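Local coordinates for DNA processing protein DprA (Streptococcus pneumoniae, PDB 3UQZ) that binds single-stranded DNA cooperatively, protects it from nucleases and helps load the RecA recombinase onto it during natural transformation, at residues A[11-24]-A[40-52]. Sequence-based numbering, arbitrary orientation.
Sequences LKKSGLTNQQILKV and IADISGCRNPAVF
The ring of Phe-52 is packed by three residues of segment 11-24. Leu-16 lays CD1 over one face in a CH-pi contact, 4.0 Å from the ring centroid and 28° off the normal. Leu-11 comes to the edge near the ring plane, its CD2 3.6 Å from Phe-52 CZ, while Ser-14 CB approaches CD1 and CE1 of Phe-52 obliquely; Ser-14 OG is bonded to Lys-10 O. Leu-11 CD2 also touches Ile-40 CG2, and from helix 18-28 Val-24 reaches the same methyl, with CG1 to Ile-40 CG2 at 4.0 Å; these two branched chains cross at about a right angle. With CG2 anti to its carbonyl carbon, Val-24 rests that second methyl on the backbone, 3.6 Å from Ile-40 O, and beside Ser-44 CB. The backbones come close here, with Gln-20 CA 4.6 Å from Ser-44 CA. Gln-20 runs extended past Ser-44 O; its NE2 packs against Cys-46, 3.5 Å from Cys-46 CA, while OE1 accepts from Thr-17 N at 2.9 Å. Since Thr-17 OG1 accepts from Gln-20 N, the pair forms a capping box. Ser-44 OG is bonded to Ala-41 O, from above the carbonyl plane. No hydrogen bond crosses the contact. Within the SAM-like helical domain, it joins helices 5-13 and 18-28 and their connecting turn, which includes a Schellman motif at Gly-15, to helices 37-43 and 49-58 and their connecting turn; Asn-18 bonds onward to Val-93, just before strand 94-99.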
loop_
_atom_site.group_PDB
_atom_site.type_symbol
_atom_site.label_atom_id
_atom_site.label_comp_id
_atom_site.label_asym_id
_atom_site.label_seq_id
_atom_site.Cartn_x
_atom_site.Cartn_y
_atom_site.Cartn_z
ATOM N N LEU A 11 3.022 -34.156 -31.419
ATOM C CA LEU A 11 3.602 -34.674 -30.166
ATOM C C LEU A 11 2.685 -34.394 -28.969
ATOM O O LEU A 11 2.539 -35.248 -28.100
ATOM C CB LEU A 11 5.021 -34.120 -29.909
ATOM C CG LEU A 11 6.135 -34.537 -30.885
ATOM C CD1 LEU A 11 7.411 -33.806 -30.581
ATOM C CD2 LEU A 11 6.405 -36.021 -30.825
ATOM N N LYS A 12 2.047 -33.208 -28.942
ATOM C CA LYS A 12 1.078 -32.812 -27.912
ATOM C C LYS A 12 -0.140 -33.748 -27.995
ATOM O O LYS A 12 -0.619 -34.225 -26.968
ATOM C CB LYS A 12 0.634 -31.347 -28.103
ATOM C CG LYS A 12 1.394 -30.362 -27.223
ATOM C CD LYS A 12 0.939 -28.921 -27.370
ATOM C CE LYS A 12 1.305 -28.139 -26.132
ATOM N NZ LYS A 12 1.336 -26.686 -26.389
ATOM N N LYS A 13 -0.588 -34.062 -29.227
ATOM C CA LYS A 13 -1.704 -34.967 -29.515
ATOM C C LYS A 13 -1.395 -36.440 -29.208
ATOM O O LYS A 13 -2.321 -37.234 -29.044
ATOM C CB LYS A 13 -2.163 -34.803 -30.973
ATOM C CG LYS A 13 -2.937 -33.519 -31.208
ATOM C CD LYS A 13 -4.431 -33.738 -31.024
ATOM C CE LYS A 13 -5.144 -32.453 -30.737
ATOM N NZ LYS A 13 -6.593 -32.683 -30.517
ATOM N N SER A 14 -0.102 -36.801 -29.129
ATOM C CA SER A 14 0.340 -38.162 -28.838
ATOM C C SER A 14 0.473 -38.383 -27.332
ATOM O O SER A 14 0.715 -39.510 -26.898
ATOM C CB SER A 14 1.657 -38.456 -29.544
ATOM O OG SER A 14 1.565 -38.222 -30.940
ATOM N N GLY A 15 0.320 -37.309 -26.553
ATOM C CA GLY A 15 0.352 -37.355 -25.098
ATOM C C GLY A 15 1.533 -36.700 -24.415
ATOM O O GLY A 15 1.664 -36.816 -23.194
ATOM N N LEU A 16 2.394 -36.002 -25.170
ATOM C CA LEU A 16 3.557 -35.336 -24.585
ATOM C C LEU A 16 3.168 -33.984 -23.991
ATOM O O LEU A 16 2.432 -33.219 -24.625
ATOM C CB LEU A 16 4.677 -35.197 -25.631
ATOM C CG LEU A 16 5.891 -36.152 -25.519
ATOM C CD1 LEU A 16 5.482 -37.576 -25.151
ATOM C CD2 LEU A 16 6.727 -36.132 -26.798
ATOM N N THR A 17 3.632 -33.706 -22.756
ATOM C CA THR A 17 3.369 -32.431 -22.076
ATOM C C THR A 17 4.294 -31.369 -22.655
ATOM O O THR A 17 5.321 -31.700 -23.252
ATOM C CB THR A 17 3.580 -32.524 -20.553
ATOM O OG1 THR A 17 4.959 -32.743 -20.281
ATOM C CG2 THR A 17 2.721 -33.576 -19.896
ATOM N N ASN A 18 3.944 -30.093 -22.444
ATOM C CA ASN A 18 4.740 -28.950 -22.883
ATOM C C ASN A 18 6.175 -29.037 -22.359
ATOM O O ASN A 18 7.108 -28.796 -23.125
ATOM C CB ASN A 18 4.088 -27.669 -22.416
ATOM C CG ASN A 18 4.676 -26.466 -23.056
ATOM O OD1 ASN A 18 4.231 -26.050 -24.122
ATOM N ND2 ASN A 18 5.697 -25.890 -22.425
ATOM N N GLN A 19 6.353 -29.394 -21.063
ATOM C CA GLN A 19 7.689 -29.559 -20.483
ATOM C C GLN A 19 8.452 -30.680 -21.193
ATOM O O GLN A 19 9.638 -30.507 -21.484
ATOM C CB GLN A 19 7.633 -29.826 -18.971
ATOM C CG GLN A 19 8.106 -28.659 -18.109
ATOM C CD GLN A 19 9.482 -28.123 -18.449
ATOM O OE1 GLN A 19 10.407 -28.859 -18.826
ATOM N NE2 GLN A 19 9.649 -26.819 -18.299
ATOM N N GLN A 20 7.762 -31.810 -21.503
ATOM C CA GLN A 20 8.374 -32.940 -22.206
ATOM C C GLN A 20 8.860 -32.546 -23.606
ATOM O O GLN A 20 9.981 -32.912 -23.970
ATOM C CB GLN A 20 7.432 -34.153 -22.250
ATOM C CG GLN A 20 7.314 -34.860 -20.903
ATOM C CD GLN A 20 6.162 -35.837 -20.812
ATOM O OE1 GLN A 20 5.187 -35.797 -21.583
ATOM N NE2 GLN A 20 6.238 -36.713 -19.820
ATOM N N ILE A 21 8.052 -31.753 -24.364
ATOM C CA ILE A 21 8.422 -31.265 -25.706
ATOM C C ILE A 21 9.588 -30.265 -25.612
ATOM O O ILE A 21 10.483 -30.284 -26.460
ATOM C CB ILE A 21 7.201 -30.746 -26.512
ATOM C CG1 ILE A 21 6.167 -31.884 -26.714
ATOM C CG2 ILE A 21 7.633 -30.141 -27.867
ATOM C CD1 ILE A 21 4.800 -31.484 -26.776
ATOM N N LEU A 22 9.602 -29.436 -24.548
ATOM C CA LEU A 22 10.682 -28.494 -24.274
ATOM C C LEU A 22 12.025 -29.212 -24.123
ATOM O O LEU A 22 12.997 -28.748 -24.707
ATOM C CB LEU A 22 10.374 -27.632 -23.039
ATOM C CG LEU A 22 9.927 -26.197 -23.330
ATOM C CD1 LEU A 22 9.251 -25.586 -22.121
ATOM C CD2 LEU A 22 11.102 -25.328 -23.813
ATOM N N LYS A 23 12.071 -30.362 -23.395
ATOM C CA LYS A 23 13.281 -31.192 -23.236
ATOM C C LYS A 23 13.749 -31.706 -24.602
ATOM O O LYS A 23 14.941 -31.619 -24.901
ATOM C CB LYS A 23 13.029 -32.398 -22.308
ATOM C CG LYS A 23 13.018 -32.061 -20.832
ATOM C CD LYS A 23 12.879 -33.317 -19.990
ATOM C CE LYS A 23 12.605 -32.978 -18.546
ATOM N NZ LYS A 23 11.167 -32.680 -18.287
ATOM N N VAL A 24 12.795 -32.210 -25.436
ATOM C CA VAL A 24 13.066 -32.746 -26.771
ATOM C C VAL A 24 13.688 -31.664 -27.649
ATOM O O VAL A 24 14.731 -31.905 -28.259
ATOM C CB VAL A 24 11.800 -33.382 -27.411
ATOM C CG1 VAL A 24 12.024 -33.756 -28.876
ATOM C CG2 VAL A 24 11.318 -34.594 -26.616
ATOM N N ILE A 40 13.049 -39.283 -29.465
ATOM C CA ILE A 40 12.060 -38.318 -28.974
ATOM C C ILE A 40 11.374 -38.905 -27.733
ATOM O O ILE A 40 11.319 -38.230 -26.705
ATOM C CB ILE A 40 11.056 -37.881 -30.081
ATOM C CG1 ILE A 40 11.760 -37.061 -31.186
ATOM C CG2 ILE A 40 9.855 -37.109 -29.487
ATOM C CD1 ILE A 40 10.925 -36.788 -32.464
ATOM N N ALA A 41 10.940 -40.185 -27.809
ATOM C CA ALA A 41 10.283 -40.914 -26.715
ATOM C C ALA A 41 11.172 -41.003 -25.479
ATOM O O ALA A 41 10.688 -40.882 -24.350
ATOM C CB ALA A 41 9.904 -42.312 -27.175
ATOM N N ASP A 42 12.476 -41.201 -25.709
ATOM C CA ASP A 42 13.499 -41.343 -24.683
ATOM C C ASP A 42 13.787 -39.994 -23.993
ATOM O O ASP A 42 13.537 -39.869 -22.791
ATOM C CB ASP A 42 14.751 -41.970 -25.335
ATOM C CG ASP A 42 15.858 -42.451 -24.430
ATOM O OD1 ASP A 42 15.550 -42.929 -23.316
ATOM O OD2 ASP A 42 17.034 -42.426 -24.870
ATOM N N ILE A 43 14.253 -38.981 -24.772
ATOM C CA ILE A 43 14.601 -37.616 -24.329
ATOM C C ILE A 43 13.468 -36.938 -23.524
ATOM O O ILE A 43 13.737 -36.325 -22.485
ATOM C CB ILE A 43 15.101 -36.750 -25.524
ATOM C CG1 ILE A 43 16.340 -37.384 -26.187
ATOM C CG2 ILE A 43 15.401 -35.316 -25.093
ATOM C CD1 ILE A 43 16.425 -37.181 -27.695
ATOM N N SER A 44 12.208 -37.094 -23.986
ATOM C CA SER A 44 11.012 -36.539 -23.344
ATOM C C SER A 44 10.876 -36.905 -21.863
ATOM O O SER A 44 10.361 -36.102 -21.084
ATOM C CB SER A 44 9.756 -36.977 -24.088
ATOM O OG SER A 44 9.497 -38.357 -23.895
ATOM N N GLY A 45 11.315 -38.110 -21.503
ATOM C CA GLY A 45 11.236 -38.618 -20.141
ATOM C C GLY A 45 9.834 -39.026 -19.733
ATOM O O GLY A 45 9.514 -39.012 -18.539
ATOM N N CYS A 46 8.985 -39.394 -20.717
ATOM C CA CYS A 46 7.618 -39.833 -20.443
ATOM C C CYS A 46 7.628 -41.223 -19.808
ATOM O O CYS A 46 8.541 -42.015 -20.075
ATOM C CB CYS A 46 6.749 -39.783 -21.697
ATOM S SG CYS A 46 7.273 -40.904 -23.011
ATOM N N ARG A 47 6.625 -41.497 -18.950
ATOM C CA ARG A 47 6.479 -42.756 -18.216
ATOM C C ARG A 47 6.456 -43.984 -19.138
ATOM O O ARG A 47 7.258 -44.900 -18.944
ATOM C CB ARG A 47 5.243 -42.725 -17.280
ATOM C CG ARG A 47 5.354 -41.802 -16.059
ATOM C CD ARG A 47 6.189 -42.391 -14.929
ATOM N NE ARG A 47 6.729 -41.354 -14.053
ATOM C CZ ARG A 47 6.247 -41.052 -12.851
ATOM N NH1 ARG A 47 5.207 -41.727 -12.365
ATOM N NH2 ARG A 47 6.796 -40.094 -12.124
ATOM N N ASN A 48 5.583 -43.975 -20.166
ATOM C CA ASN A 48 5.445 -45.090 -21.101
ATOM C C ASN A 48 5.801 -44.697 -22.549
ATOM O O ASN A 48 4.921 -44.256 -23.304
ATOM C CB ASN A 48 4.040 -45.720 -21.006
ATOM C CG ASN A 48 3.738 -46.480 -19.732
ATOM O OD1 ASN A 48 3.987 -46.013 -18.609
ATOM N ND2 ASN A 48 3.124 -47.651 -19.884
ATOM N N PRO A 49 7.088 -44.879 -22.954
ATOM C CA PRO A 49 7.492 -44.528 -24.329
ATOM C C PRO A 49 6.759 -45.308 -25.416
ATOM O O PRO A 49 6.460 -44.736 -26.463
ATOM C CB PRO A 49 8.997 -44.828 -24.341
ATOM C CG PRO A 49 9.414 -44.796 -22.917
ATOM C CD PRO A 49 8.249 -45.376 -22.185
ATOM N N ALA A 50 6.448 -46.599 -25.157
ATOM C CA ALA A 50 5.730 -47.481 -26.079
ATOM C C ALA A 50 4.312 -46.976 -26.334
ATOM O O ALA A 50 3.830 -47.078 -27.468
ATOM C CB ALA A 50 5.683 -48.891 -25.519
ATOM N N VAL A 51 3.654 -46.408 -25.284
ATOM C CA VAL A 51 2.294 -45.873 -25.391
ATOM C C VAL A 51 2.269 -44.570 -26.176
ATOM O O VAL A 51 1.325 -44.335 -26.941
ATOM C CB VAL A 51 1.482 -45.848 -24.063
ATOM C CG1 VAL A 51 1.626 -44.523 -23.321
ATOM C CG2 VAL A 51 0.012 -46.144 -24.333
ATOM N N PHE A 52 3.328 -43.743 -26.018
ATOM C CA PHE A 52 3.451 -42.497 -26.769
ATOM C C PHE A 52 3.608 -42.806 -28.270
ATOM O O PHE A 52 2.879 -42.241 -29.095
ATOM C CB PHE A 52 4.618 -41.627 -26.237
ATOM C CG PHE A 52 5.289 -40.769 -27.287
ATOM C CD1 PHE A 52 4.620 -39.698 -27.870
ATOM C CD2 PHE A 52 6.572 -41.061 -27.728
ATOM C CE1 PHE A 52 5.229 -38.926 -28.859
ATOM C CE2 PHE A 52 7.181 -40.288 -28.719
ATOM C CZ PHE A 52 6.507 -39.223 -29.272
#